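Local coordinates for chitin binding protein (Tectaria macrodonta, PDB 6IF7) that is an insecticidal fern protein that probably binds chitin and is possibly a copper-dependent lytic polysaccharide monooxygenase of family AA10, at residues 6-10 and 11-15; 69-72 and 73-76; 110-113 and 114-118. All blocks are in the same frame, centred on the assembly; numbering follows the deposited sequence.

In the fold
The three local contacts show how one chain closes turns differently according to place in an LPMO fold, an E-set β-sandwich with helical insertions. Interaction 1 is partly buried and starts helix 10-16 after the short loop that follows strand 2-6, by capping and apolar packing. Interaction 2, also partly buried, is a 3-10 turn in the long loop before strand 84-86. These two touch: R10 NH1 lies 2.8 Å from L74 O, probably a hydrogen bond, and V11 CB packs on L74 CD1 at 3.7 Å. Interaction 3 touches neither and lies at the surface, where strand 105-111 runs out into a loop; a type II turn and a CH-pi contact replace helical bonding.

Interaction 1 of 3, residues 6-10 and 11-15; sequences DPISR and VYRCR
I8 and S9 meet Y12 and R13 at the start of helix 10-16, a worked example of an N-cap. S9 is the cap residue: with OG turned between its backbone N and carbonyl carbon (chi1 67°), it accepts the amide hydrogen of Y12, Y12 N to S9 OG being 3.1 Å. The same OG is hydrogen-bonded to S3 OG in strand 2-6, which ties the cap to the neighbouring sheet. The side chain of I8 crosses both Y12 and R13 at about a right angle. Its ethyl arm, anti to the backbone N (chi1 -165°), lies between the Y12 ring, met obliquely with I8 CD1 3.6 Å from Y12 CD2, and the backbone N of R13. The CG2 methyl meets the R13 guanidinium, also obliquely, with I8 CG2 3.6 Å from R13 NE. R10 leads away to a salt bridge with D179, a hydrogen bond from NH1 to L74 O and a cation-pi contact with W81. Its carbonyl stays with the helix: C14 N donates to R10 O at 2.9 Å, one residue after R13 N donates to S9 O. The disulfide-bonded sulfur C14 SG sits 3.3 Å from R10 O.

Interaction 2 of 3, residues 69-72 and 73-76; sequences FKYR and GLDL. Unlike the reference sequence in segment 69-72: Y71 (reference Phe).
L74 lies alongside Y71, the two side chains pointing the same way, and its CD1 methyl overlaps the root of the tyrosine, L74 CD1 to Y71 CB being 3.9 Å. The turn that brings them together is 3-10, each amide bonding three residues back: L74 N to Y71 O at 2.9 Å, and D75 N to R72 O at 3.0 Å. In both bonds the donor stands above the carbonyl plane. On another side of the turn, R72 has CG between its backbone N and carbonyl carbon (chi1 66°), and the extended chain from there runs back over F69. Its CD lies over the centre of the phenyl ring, while F69 CE2 lies over one face of the guanidinium group. In the plane of that group R72 NH1 donates to F69 O at 2.8 Å, and R72 N reaches the same oxygen from the opposite face of the carbonyl. An alanine in place of R72 would take away the NH1 donor and the cover over the phenyl ring, and F69 would probably be freer to turn. The turn sits against two helices: R72 and L76 touch helix 25-34, whereas K70, Y71 and L74 pack on helix 36-40, beyond which Y71 OH bonds to D41 O.

Interaction 3 of 3, residues 110-113 and 114-118; sequences YVTR and EGYQP
T112 and Y116 form the tightly packed side of this turn, with the threonine methyl set over one face of the tyrosine ring. The contact is a CH-pi interaction: T112 CG2 lies 3.7 Å from the centroid of the Y116 ring, only 16° off the ring normal. The approach is closest at the near rim, where T112 CG2 is 3.6 Å from Y116 CD1. With its CG anti to the backbone N (chi1 167°), Y116 swings its ring back over T112. The opposite face of the ring has the backbone N of P118 above it, offset toward the rim, so the ring is sandwiched between residues before and after it in the chain. T112 is itself held in place, because its OG1 is hydrogen-bonded to H159 ND1 and to L160 N, which leaves the methyl to meet the ring.

The loose side is the bend itself, a type II β turn from R113 to Y116. One bond closes it, from Y116 N to R113 O at 3.1 Å, and it is not very straight, with an angle of 144° at the hydrogen. G115 occupies the third position of the turn with a positive phi, a conformation that a residue with a side chain adopts less readily. E114 and G115 are exposed to solvent, and R113 stretches away from the turn toward a long, weak ion pair with E128. E114 is less adrift, since its OE1 forms a salt bridge with K155, whose NZ also bonds to T112 O.

In the fold, the contact lies where strand 105-111 ends. Y116 touches H159 of strand 159-167 and L122 of the following loop, and backbone bonds join T112 to L160 and R113 to D126.

Interaction 1 of 3, residues 6-10 and 11-15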
# COMPACT_ATOMS: atom_id res chain seq x y z
N ASP A 6 -2.55 5.58 -7.09
CA ASP A 6 -2.31 6.98 -6.73
C ASP A 6 -2.85 7.23 -5.32
O ASP A 6 -4.07 7.15 -5.14
CB ASP A 6 -2.97 7.88 -7.76
CG ASP A 6 -2.48 9.31 -7.72
OD1 ASP A 6 -1.26 9.57 -7.53
OD2 ASP A 6 -3.34 10.20 -7.90
N PRO A 7 -1.99 7.45 -4.32
CA PRO A 7 -0.52 7.35 -4.43
C PRO A 7 -0.03 5.92 -4.65
O PRO A 7 -0.44 4.99 -3.94
CB PRO A 7 -0.04 7.81 -3.04
CG PRO A 7 -1.14 7.43 -2.11
CD PRO A 7 -2.42 7.60 -2.92
N ILE A 8 0.90 5.80 -5.59
CA ILE A 8 1.34 4.51 -6.10
C ILE A 8 2.01 3.66 -5.02
O ILE A 8 2.81 4.16 -4.23
CB ILE A 8 2.25 4.71 -7.36
CG1 ILE A 8 2.39 3.37 -8.10
CG2 ILE A 8 3.59 5.36 -6.99
CD1 ILE A 8 3.24 3.39 -9.35
N SER A 9 1.67 2.37 -4.98
CA SER A 9 2.28 1.44 -4.02
C SER A 9 3.75 1.19 -4.32
O SER A 9 4.20 1.39 -5.45
CB SER A 9 1.55 0.11 -4.07
OG SER A 9 1.77 -0.51 -5.32
N ARG A 10 4.50 0.76 -3.31
CA ARG A 10 5.91 0.37 -3.50
C ARG A 10 6.06 -0.71 -4.57
O ARG A 10 6.92 -0.60 -5.45
CB ARG A 10 6.50 -0.20 -2.20
CG ARG A 10 6.71 0.83 -1.14
CD ARG A 10 7.24 0.21 0.14
NE ARG A 10 7.43 1.28 1.12
CZ ARG A 10 7.76 1.09 2.40
NH1 ARG A 10 7.97 -0.14 2.89
NH2 ARG A 10 7.89 2.14 3.19
N VAL A 11 5.19 -1.72 -4.49
CA VAL A 11 5.27 -2.87 -5.38
C VAL A 11 5.00 -2.50 -6.83
O VAL A 11 5.77 -2.90 -7.69
CB VAL A 11 4.43 -4.08 -4.88
CG1 VAL A 11 2.91 -3.89 -5.08
CG2 VAL A 11 4.95 -5.39 -5.48
N TYR A 12 3.97 -1.69 -7.08
CA TYR A 12 3.64 -1.30 -8.46
C TYR A 12 4.65 -0.32 -9.02
O TYR A 12 5.01 -0.44 -10.19
CB TYR A 12 2.22 -0.75 -8.54
CG TYR A 12 1.74 -0.40 -9.94
CD1 TYR A 12 2.03 -1.21 -11.05
CD2 TYR A 12 0.95 0.74 -10.15
CE1 TYR A 12 1.54 -0.91 -12.32
CE2 TYR A 12 0.47 1.08 -11.43
CZ TYR A 12 0.78 0.26 -12.52
OH TYR A 12 0.32 0.60 -13.78
N ARG A 13 5.13 0.62 -8.21
CA ARG A 13 6.22 1.53 -8.62
C ARG A 13 7.51 0.79 -9.01
O ARG A 13 8.13 1.09 -10.03
CB ARG A 13 6.53 2.54 -7.52
CG ARG A 13 7.67 3.51 -7.86
CD ARG A 13 7.95 4.54 -6.75
NE ARG A 13 7.16 5.76 -6.92
CZ ARG A 13 7.37 6.70 -7.84
NH1 ARG A 13 8.39 6.62 -8.68
NH2 ARG A 13 6.57 7.76 -7.90
N CYS A 14 7.95 -0.15 -8.16
CA CYS A 14 9.15 -0.94 -8.47
C CYS A 14 8.96 -1.76 -9.76
O CYS A 14 9.86 -1.80 -10.59
CB CYS A 14 9.61 -1.80 -7.30
SG CYS A 14 10.18 -0.83 -5.87
N ARG A 15 7.77 -2.32 -9.97
CA ARG A 15 7.44 -2.91 -11.28
C ARG A 15 7.67 -1.94 -12.43
O ARG A 15 8.24 -2.33 -13.46
CB ARG A 15 5.99 -3.41 -11.32
CG ARG A 15 5.48 -3.80 -12.70
CD ARG A 15 6.14 -5.08 -13.17
NE ARG A 15 5.86 -5.37 -14.58
CZ ARG A 15 6.55 -4.92 -15.62
NH1 ARG A 15 7.59 -4.11 -15.47
NH2 ARG A 15 6.20 -5.27 -16.84

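Interaction 2 of 3, residues 69-72 and 73-76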
# COMPACT_ATOMS: atom_id res chain seq x y z
N PHE A 69 6.81 -13.94 2.73
CA PHE A 69 8.27 -13.91 2.47
C PHE A 69 8.61 -13.49 1.05
O PHE A 69 9.57 -12.76 0.82
CB PHE A 69 8.87 -15.30 2.73
CG PHE A 69 10.35 -15.30 2.88
CD1 PHE A 69 10.92 -14.83 4.05
CD2 PHE A 69 11.15 -15.76 1.88
CE1 PHE A 69 12.29 -14.85 4.21
CE2 PHE A 69 12.53 -15.77 2.02
CZ PHE A 69 13.10 -15.30 3.18
N LYS A 70 7.83 -13.99 0.10
CA LYS A 70 7.91 -13.58 -1.31
C LYS A 70 8.04 -12.05 -1.50
O LYS A 70 8.84 -11.60 -2.31
CB LYS A 70 6.68 -14.10 -2.05
CG LYS A 70 6.52 -13.61 -3.48
CD LYS A 70 5.32 -14.25 -4.14
CE LYS A 70 5.26 -13.85 -5.60
NZ LYS A 70 4.00 -14.33 -6.26
N TYR A 71 7.28 -11.28 -0.75
CA TYR A 71 7.29 -9.82 -0.88
C TYR A 71 8.13 -9.08 0.17
O TYR A 71 7.94 -7.87 0.40
CB TYR A 71 5.84 -9.30 -0.89
CG TYR A 71 5.07 -9.79 -2.09
CD1 TYR A 71 5.28 -9.24 -3.36
CD2 TYR A 71 4.12 -10.82 -1.97
CE1 TYR A 71 4.56 -9.70 -4.47
CE2 TYR A 71 3.41 -11.28 -3.06
CZ TYR A 71 3.64 -10.73 -4.32
OH TYR A 71 2.91 -11.19 -5.42
N ARG A 72 9.08 -9.80 0.78
CA ARG A 72 9.95 -9.24 1.85
C ARG A 72 10.75 -7.96 1.49
O ARG A 72 11.02 -7.11 2.35
CB ARG A 72 10.92 -10.32 2.34
CG ARG A 72 11.95 -10.77 1.29
CD ARG A 72 12.65 -12.03 1.78
NE ARG A 72 13.56 -12.71 0.85
CZ ARG A 72 13.19 -13.44 -0.21
NH1 ARG A 72 11.91 -13.55 -0.58
NH2 ARG A 72 14.14 -14.06 -0.93
N GLY A 73 11.14 -7.82 0.23
CA GLY A 73 11.68 -6.54 -0.25
C GLY A 73 10.83 -5.29 -0.01
O GLY A 73 11.36 -4.19 0.12
N LEU A 74 9.51 -5.45 0.07
CA LEU A 74 8.61 -4.34 0.37
C LEU A 74 8.66 -3.89 1.83
O LEU A 74 8.13 -2.83 2.16
CB LEU A 74 7.16 -4.72 0.04
CG LEU A 74 6.87 -5.19 -1.39
CD1 LEU A 74 5.39 -5.46 -1.55
CD2 LEU A 74 7.30 -4.15 -2.42
N ASP A 75 9.25 -4.71 2.71
CA ASP A 75 9.33 -4.38 4.12
C ASP A 75 10.57 -3.52 4.49
O ASP A 75 10.71 -3.11 5.63
CB ASP A 75 9.29 -5.66 4.96
CG ASP A 75 7.96 -6.43 4.81
OD1 ASP A 75 6.86 -5.78 4.73
OD2 ASP A 75 8.02 -7.69 4.80
N LEU A 76 11.44 -3.24 3.53
CA LEU A 76 12.63 -2.49 3.83
C LEU A 76 12.23 -1.14 4.40
O LEU A 76 11.33 -0.46 3.88
CB LEU A 76 13.49 -2.35 2.58
CG LEU A 76 14.14 -3.62 2.01
CD1 LEU A 76 14.86 -3.30 0.71
CD2 LEU A 76 15.11 -4.25 2.99

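Interaction 3 of 3, residues 110-113 and 114-118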
# COMPACT_ATOMS: atom_id res chain seq x y z
N TYR A 110 -5.56 3.49 5.81
CA TYR A 110 -4.94 3.92 7.05
C TYR A 110 -3.76 4.80 6.72
O TYR A 110 -3.11 4.58 5.69
CB TYR A 110 -4.44 2.72 7.86
CG TYR A 110 -5.55 1.79 8.30
CD1 TYR A 110 -6.03 0.79 7.42
CD2 TYR A 110 -6.16 1.90 9.57
CE1 TYR A 110 -7.05 -0.07 7.80
CE2 TYR A 110 -7.17 1.04 9.95
CZ TYR A 110 -7.62 0.05 9.07
OH TYR A 110 -8.62 -0.82 9.41
N VAL A 111 -3.50 5.77 7.58
CA VAL A 111 -2.25 6.55 7.54
C VAL A 111 -1.43 6.32 8.81
O VAL A 111 -1.97 6.06 9.90
CB VAL A 111 -2.53 8.06 7.35
CG1 VAL A 111 -2.96 8.73 8.65
CG2 VAL A 111 -1.30 8.75 6.77
N THR A 112 -0.11 6.46 8.65
CA THR A 112 0.82 6.43 9.77
C THR A 112 0.56 7.59 10.75
O THR A 112 0.22 8.70 10.34
CB THR A 112 2.29 6.52 9.30
OG1 THR A 112 2.39 7.52 8.26
CG2 THR A 112 2.76 5.20 8.75
N ARG A 113 0.72 7.30 12.04
CA ARG A 113 0.57 8.30 13.10
C ARG A 113 1.71 9.34 13.08
O ARG A 113 2.78 9.11 12.50
CB ARG A 113 0.61 7.62 14.47
CG ARG A 113 -0.52 6.67 14.79
CD ARG A 113 -0.02 5.67 15.83
NE ARG A 113 -1.01 4.70 16.27
CZ ARG A 113 -2.02 4.95 17.10
NH1 ARG A 113 -2.21 6.17 17.60
NH2 ARG A 113 -2.88 3.99 17.43
N GLU A 114 1.49 10.46 13.75
CA GLU A 114 2.53 11.49 13.87
C GLU A 114 3.75 10.89 14.53
O GLU A 114 3.63 10.02 15.40
CB GLU A 114 2.03 12.70 14.67
CG GLU A 114 0.94 13.52 13.95
CD GLU A 114 1.38 14.14 12.63
OE1 GLU A 114 1.36 13.48 11.57
OE2 GLU A 114 1.75 15.32 12.64
N GLY A 115 4.94 11.28 14.07
CA GLY A 115 6.17 10.72 14.61
C GLY A 115 6.53 9.34 14.07
O GLY A 115 7.39 8.67 14.63
N TYR A 116 5.88 8.92 12.99
CA TYR A 116 6.36 7.81 12.16
C TYR A 116 7.79 8.04 11.66
O TYR A 116 8.14 9.15 11.25
CB TYR A 116 5.42 7.64 10.96
CG TYR A 116 5.93 6.75 9.85
CD1 TYR A 116 6.12 5.38 10.06
CD2 TYR A 116 6.23 7.29 8.61
CE1 TYR A 116 6.59 4.57 9.02
CE2 TYR A 116 6.69 6.49 7.57
CZ TYR A 116 6.87 5.14 7.79
OH TYR A 116 7.33 4.36 6.77
N GLN A 117 8.60 6.98 11.69
CA GLN A 117 9.98 7.04 11.22
C GLN A 117 10.20 6.04 10.10
O GLN A 117 10.18 4.84 10.36
CB GLN A 117 10.95 6.75 12.38
CG GLN A 117 11.03 7.85 13.44
CD GLN A 117 11.16 9.26 12.85
OE1 GLN A 117 11.87 9.51 11.87
NE2 GLN A 117 10.44 10.21 13.46
N PRO A 118 10.41 6.53 8.85
CA PRO A 118 10.61 5.62 7.71
C PRO A 118 11.76 4.65 7.92
O PRO A 118 11.75 3.58 7.35
CB PRO A 118 10.91 6.56 6.54
CG PRO A 118 10.19 7.81 6.90
CD PRO A 118 10.26 7.93 8.40